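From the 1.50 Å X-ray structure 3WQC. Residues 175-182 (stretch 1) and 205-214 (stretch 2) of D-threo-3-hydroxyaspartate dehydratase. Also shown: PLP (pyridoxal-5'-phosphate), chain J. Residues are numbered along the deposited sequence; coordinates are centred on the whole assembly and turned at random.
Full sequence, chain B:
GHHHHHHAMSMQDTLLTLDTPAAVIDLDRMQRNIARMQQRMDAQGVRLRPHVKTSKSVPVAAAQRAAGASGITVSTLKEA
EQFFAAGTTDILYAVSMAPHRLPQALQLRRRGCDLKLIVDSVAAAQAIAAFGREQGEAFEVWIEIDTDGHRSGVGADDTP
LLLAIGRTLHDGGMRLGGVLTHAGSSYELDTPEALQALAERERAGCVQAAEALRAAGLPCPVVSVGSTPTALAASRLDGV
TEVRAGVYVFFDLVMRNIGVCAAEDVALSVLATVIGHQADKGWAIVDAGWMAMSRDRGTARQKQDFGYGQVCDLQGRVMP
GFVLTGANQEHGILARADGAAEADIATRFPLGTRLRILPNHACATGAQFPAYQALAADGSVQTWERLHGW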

ATOM      1  N   ARG B 175      31.474   2.606 -18.510  1.00 12.85           N
ATOM      2  CA  ARG B 175      31.103   1.704 -19.595  1.00 13.50           C
ATOM      3  C   ARG B 175      29.709   2.114 -20.029  1.00 13.20           C
ATOM      4  O   ARG B 175      28.719   1.857 -19.284  1.00 12.89           O
ATOM      5  CB  ARG B 175      31.085   0.234 -19.095  1.00 15.07           C
ATOM      6  CG  ARG B 175      30.511  -0.771 -20.120  1.00 21.96           C
ATOM      7  CD  ARG B 175      30.589  -2.251 -19.625  1.00 30.31           C
ATOM      8  NE  ARG B 175      31.963  -2.658 -19.493  1.00 41.07           N
ATOM      9  CZ  ARG B 175      32.357  -3.912 -19.533  1.00 73.35           C
ATOM     10  NH1 ARG B 175      33.639  -4.193 -19.460  1.00 64.56           N
ATOM     11  NH2 ARG B 175      31.458  -4.879 -19.612  1.00118.41           N
ATOM     12  N   LEU B 176      29.558   2.742 -21.190  1.00 12.49           N
ATOM     13  CA  LEU B 176      28.243   3.095 -21.718  1.00 11.17           C
ATOM     14  C   LEU B 176      27.698   1.792 -22.325  1.00 12.41           C
ATOM     15  O   LEU B 176      28.165   1.264 -23.369  1.00 13.74           O
ATOM     16  CB  LEU B 176      28.423   4.158 -22.804  1.00 13.03           C
ATOM     17  CG  LEU B 176      27.165   4.537 -23.530  1.00 14.81           C
ATOM     18  CD1 LEU B 176      25.995   4.910 -22.771  1.00 20.99           C
ATOM     19  CD2 LEU B 176      27.375   5.614 -24.635  1.00 15.15           C
ATOM     20  N   GLY B 177      26.747   1.164 -21.642  1.00 11.79           N
ATOM     21  CA  GLY B 177      26.409  -0.209 -21.915  1.00 12.03           C
ATOM     22  C   GLY B 177      25.191  -0.385 -22.790  1.00 11.05           C
ATOM     23  O   GLY B 177      24.903  -1.514 -23.267  1.00 13.78           O
ATOM     24  N   GLY B 178      24.399   0.683 -23.018  1.00 11.85           N
ATOM     25  CA  GLY B 178      23.164   0.468 -23.746  1.00 13.42           C
ATOM     26  C   GLY B 178      22.217   1.628 -23.556  1.00 10.96           C
ATOM     27  O   GLY B 178      22.514   2.630 -22.895  1.00 11.33           O
ATOM     28  N   VAL B 179      21.009   1.446 -24.145  1.00 10.01           N
ATOM     29  CA  VAL B 179      19.876   2.352 -23.964  1.00 11.40           C
ATOM     30  C   VAL B 179      18.680   1.520 -23.538  1.00 10.01           C
ATOM     31  O   VAL B 179      18.567   0.315 -23.872  1.00 11.39           O
ATOM     32  CB  VAL B 179      19.481   3.132 -25.256  1.00 10.94           C
ATOM     33  CG1 VAL B 179      20.552   4.204 -25.499  1.00 11.53           C
ATOM     34  CG2 VAL B 179      19.375   2.214 -26.507  1.00 12.63           C
ATOM     35  N   LEU B 180      17.737   2.134 -22.799  1.00  9.58           N
ATOM     36  CA  LEU B 180      16.535   1.415 -22.448  1.00  9.63           C
ATOM     37  C   LEU B 180      15.353   2.387 -22.516  1.00  9.65           C
ATOM     38  O   LEU B 180      15.541   3.619 -22.311  1.00 11.75           O
ATOM     39  CB  LEU B 180      16.587   0.763 -21.033  1.00 11.28           C
ATOM     40  CG  LEU B 180      16.473   1.714 -19.825  1.00 10.78           C
ATOM     41  CD1 LEU B 180      16.112   0.887 -18.556  1.00 15.12           C
ATOM     42  CD2 LEU B 180      17.764   2.533 -19.550  1.00 11.56           C
ATOM     43  N   THR B 181      14.139   1.840 -22.685  1.00 10.93           N
ATOM     44  CA  THR B 181      12.956   2.663 -22.656  1.00 10.70           C
ATOM     45  C   THR B 181      11.843   1.818 -22.030  1.00 11.44           C
ATOM     46  O   THR B 181      11.908   0.556 -22.134  1.00 12.46           O
ATOM     47  CB  THR B 181      12.516   3.164 -24.077  1.00 11.94           C
ATOM     48  OG1 THR B 181      11.503   4.170 -23.856  1.00 13.09           O
ATOM     49  CG2 THR B 181      11.990   2.054 -24.925  1.00 13.53           C
ATOM     50  N   HIS B 182      10.851   2.486 -21.415  1.00 12.28           N
ATOM     51  CA  HIS B 182       9.673   1.812 -20.918  1.00 11.38           C
ATOM     52  C   HIS B 182       8.490   2.530 -21.399  1.00 12.20           C
ATOM     53  O   HIS B 182       8.236   3.727 -20.984  1.00 15.43           O
ATOM     54  CB  HIS B 182       9.743   1.890 -19.375  1.00 13.02           C
ATOM     55  CG  HIS B 182       8.502   1.443 -18.649  1.00 12.74           C
ATOM     56  ND1 HIS B 182       7.943   0.146 -18.727  1.00 14.99           N
ATOM     57  CD2 HIS B 182       7.665   2.176 -17.774  1.00 15.15           C
ATOM     58  CE1 HIS B 182       6.843   0.118 -17.858  1.00 16.47           C
ATOM     59  NE2 HIS B 182       6.663   1.310 -17.344  1.00 17.54           N
ATOM     60  N   GLY B 205      11.882   3.987 -31.371  1.00 15.49           N
ATOM     61  CA  GLY B 205      12.526   5.104 -30.682  1.00 14.85           C
ATOM     62  C   GLY B 205      13.768   4.624 -29.920  1.00 15.40           C
ATOM     63  O   GLY B 205      14.788   5.337 -29.934  1.00 13.95           O
ATOM     64  N   CYS B 206      13.732   3.442 -29.269  1.00 13.00           N
ATOM     65  CA  CYS B 206      14.930   3.012 -28.532  1.00 12.80           C
ATOM     66  C   CYS B 206      16.053   2.721 -29.528  1.00 13.43           C
ATOM     67  O   CYS B 206      17.207   3.017 -29.276  1.00 12.41           O
ATOM     68  CB  CYS B 206      14.537   1.818 -27.659  1.00 14.34           C
ATOM     69  SG  CYS B 206      15.653   1.726 -26.248  1.00 15.02           S
ATOM     70  N   VAL B 207      15.706   1.995 -30.629  1.00 13.04           N
ATOM     71  CA  VAL B 207      16.727   1.672 -31.623  1.00 13.54           C
ATOM     72  C   VAL B 207      17.235   2.975 -32.283  1.00 14.41           C
ATOM     73  O   VAL B 207      18.468   3.062 -32.487  1.00 14.10           O
ATOM     74  CB  VAL B 207      16.084   0.692 -32.651  1.00 14.19           C
ATOM     75  CG1 VAL B 207      17.057   0.519 -33.841  1.00 19.35           C
ATOM     76  CG2 VAL B 207      15.859  -0.697 -31.999  1.00 16.63           C
ATOM     77  N   GLN B 208      16.366   3.959 -32.511  1.00 13.68           N
ATOM     78  CA  GLN B 208      16.847   5.246 -33.059  1.00 12.97           C
ATOM     79  C   GLN B 208      17.908   5.856 -32.153  1.00 11.73           C
ATOM     80  O   GLN B 208      18.960   6.340 -32.626  1.00 12.23           O
ATOM     81  CB  GLN B 208      15.667   6.234 -33.191  1.00 14.75           C
ATOM     82  CG  GLN B 208      15.990   7.667 -33.627  1.00 14.99           C
ATOM     83  CD  GLN B 208      14.772   8.589 -33.630  1.00 25.60           C
ATOM     84  OE1 GLN B 208      13.685   8.160 -33.191  1.00 30.10           O
ATOM     85  NE2 GLN B 208      14.977   9.847 -33.833  1.00 25.97           N
ATOM     86  N   ALA B 209      17.649   5.828 -30.827  1.00 10.98           N
ATOM     87  CA  ALA B 209      18.651   6.432 -29.904  1.00  9.71           C
ATOM     88  C   ALA B 209      19.953   5.643 -29.992  1.00 10.35           C
ATOM     89  O   ALA B 209      21.052   6.242 -29.992  1.00 11.36           O
ATOM     90  CB  ALA B 209      18.096   6.395 -28.477  1.00 10.88           C
ATOM     91  N   ALA B 210      19.860   4.279 -30.008  1.00 11.30           N
ATOM     92  CA  ALA B 210      21.106   3.448 -30.038  1.00 11.98           C
ATOM     93  C   ALA B 210      21.867   3.808 -31.351  1.00 10.99           C
ATOM     94  O   ALA B 210      23.103   3.921 -31.314  1.00 12.46           O
ATOM     95  CB  ALA B 210      20.761   1.981 -30.005  1.00 12.53           C
ATOM     96  N   GLU B 211      21.098   3.897 -32.440  1.00 11.84           N
ATOM     97  CA  GLU B 211      21.784   4.154 -33.735  1.00 12.27           C
ATOM     98  C   GLU B 211      22.459   5.528 -33.774  1.00 12.84           C
ATOM     99  O   GLU B 211      23.514   5.716 -34.418  1.00 12.38           O
ATOM    100  CB  GLU B 211      20.824   4.006 -34.893  1.00 13.32           C
ATOM    101  CG  GLU B 211      20.484   2.542 -35.057  1.00 15.60           C
ATOM    102  CD  GLU B 211      19.408   2.297 -36.106  1.00 22.43           C
ATOM    103  OE1 GLU B 211      19.118   1.114 -36.468  1.00 22.98           O
ATOM    104  OE2 GLU B 211      18.806   3.265 -36.627  1.00 32.99           O
ATOM    105  N   ALA B 212      21.866   6.512 -33.093  1.00 11.20           N
ATOM    106  CA  ALA B 212      22.482   7.881 -33.019  1.00 11.98           C
ATOM    107  C   ALA B 212      23.794   7.787 -32.208  1.00 12.21           C
ATOM    108  O   ALA B 212      24.818   8.342 -32.622  1.00 11.89           O
ATOM    109  CB  ALA B 212      21.500   8.872 -32.404  1.00 13.39           C
ATOM    110  N   LEU B 213      23.767   7.106 -31.039  1.00 11.52           N
ATOM    111  CA  LEU B 213      25.000   6.983 -30.260  1.00 11.39           C
ATOM    112  C   LEU B 213      26.096   6.291 -31.115  1.00 10.60           C
ATOM    113  O   LEU B 213      27.246   6.716 -31.129  1.00 11.80           O
ATOM    114  CB  LEU B 213      24.711   6.141 -28.998  1.00 11.37           C
ATOM    115  CG  LEU B 213      23.881   6.896 -27.937  1.00 10.58           C
ATOM    116  CD1 LEU B 213      23.380   5.796 -26.949  1.00 12.96           C
ATOM    117  CD2 LEU B 213      24.740   7.947 -27.199  1.00 11.85           C
ATOM    118  N   ARG B 214      25.708   5.170 -31.756  1.00 10.98           N
ATOM    119  CA  ARG B 214      26.743   4.402 -32.511  1.00 11.85           C
ATOM    120  C   ARG B 214      27.224   5.221 -33.731  1.00 10.92           C
ATOM    121  O   ARG B 214      28.397   5.158 -34.083  1.00 13.53           O
ATOM    122  CB  ARG B 214      26.088   3.104 -33.018  1.00 13.37           C
ATOM    123  CG  ARG B 214      25.755   2.163 -31.816  1.00 14.47           C
ATOM    124  CD  ARG B 214      25.005   0.904 -32.513  1.00 22.16           C
ATOM    125  NE  ARG B 214      24.413   0.077 -31.623  1.00 25.43           N
ATOM    126  CZ  ARG B 214      23.239  -0.449 -31.742  1.00 18.75           C
ATOM    127  NH1 ARG B 214      22.460  -0.371 -32.885  1.00 17.88           N
ATOM    128  NH2 ARG B 214      22.838  -1.113 -30.727  1.00 21.58           N
TER
HETATM  129  N1  PLP J 402      10.717  -1.377 -17.147  1.00 12.46           N
HETATM  130  C2  PLP J 402      10.672  -0.393 -16.225  1.00 11.46           C
HETATM  131  C2A PLP J 402      11.687   0.726 -16.240  1.00 13.68           C
HETATM  132  C3  PLP J 402       9.644  -0.437 -15.213  1.00 12.81           C
HETATM  133  O3  PLP J 402       9.618   0.516 -14.294  1.00 15.43           O
HETATM  134  C4  PLP J 402       8.698  -1.522 -15.256  1.00 13.72           C
HETATM  135  C4A PLP J 402       7.705  -1.596 -14.236  1.00 21.05           C
HETATM  136  C5  PLP J 402       8.827  -2.518 -16.270  1.00 12.50           C
HETATM  137  C6  PLP J 402       9.820  -2.361 -17.249  1.00 12.80           C
HETATM  138  C5A PLP J 402       7.858  -3.670 -16.361  1.00 16.46           C
HETATM  139  O4P PLP J 402       6.510  -3.138 -16.754  1.00 15.07           O
HETATM  140  P   PLP J 402       5.255  -4.106 -16.522  1.00 13.99           P
HETATM  141  O1P PLP J 402       5.695  -5.396 -17.106  1.00 17.22           O
HETATM  142  O2P PLP J 402       4.179  -3.452 -17.316  1.00 15.05           O
HETATM  143  O3P PLP J 402       5.002  -4.249 -15.077  1.00 19.34           O

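This is a small, mainly apolar packing contact in which a helix lies across one face of a roughly antiparallel strand, with no hydrogen bond between them. The axes approach to 8.2 Å at 147°, and the 307 Å² buried centres on Val179, where Val179 CA lies 6.3 Å from Ala210 CA. Val179 points toward the helix and splits its two methyls: CG1 meets Leu213 CD1 at 3.6 Å and Ala209 CB at 4.4 Å, while CG2 lies 3.8 Å from both Ala210 CB and Cys206 SG. A beta-branched residue suits an extended strand and here offers two methyls to separate helical neighbours; the short alanines let the helix backbone come close. Val179 CG2 also rests 3.6 Å from Cys206 O, a carbonyl already engaged within the helix by Ala210 N at 3.0 Å.

Toward one end, Thr181 turns its methyl to the helix, CG2 lying 3.7 Å from Cys206 CB, while its OG1 is hydrogen-bonded elsewhere in the structure. Cys206, compact and weakly polar, also packs SG 3.8 Å from Leu180 C, although the Leu180 side chain points away. Toward the other end, Leu213 extends to Leu176, at 4.4 Å between Leu213 CD2 and Leu176 CD2. Beyond the contact, His182 lays a ring face over PLP C4.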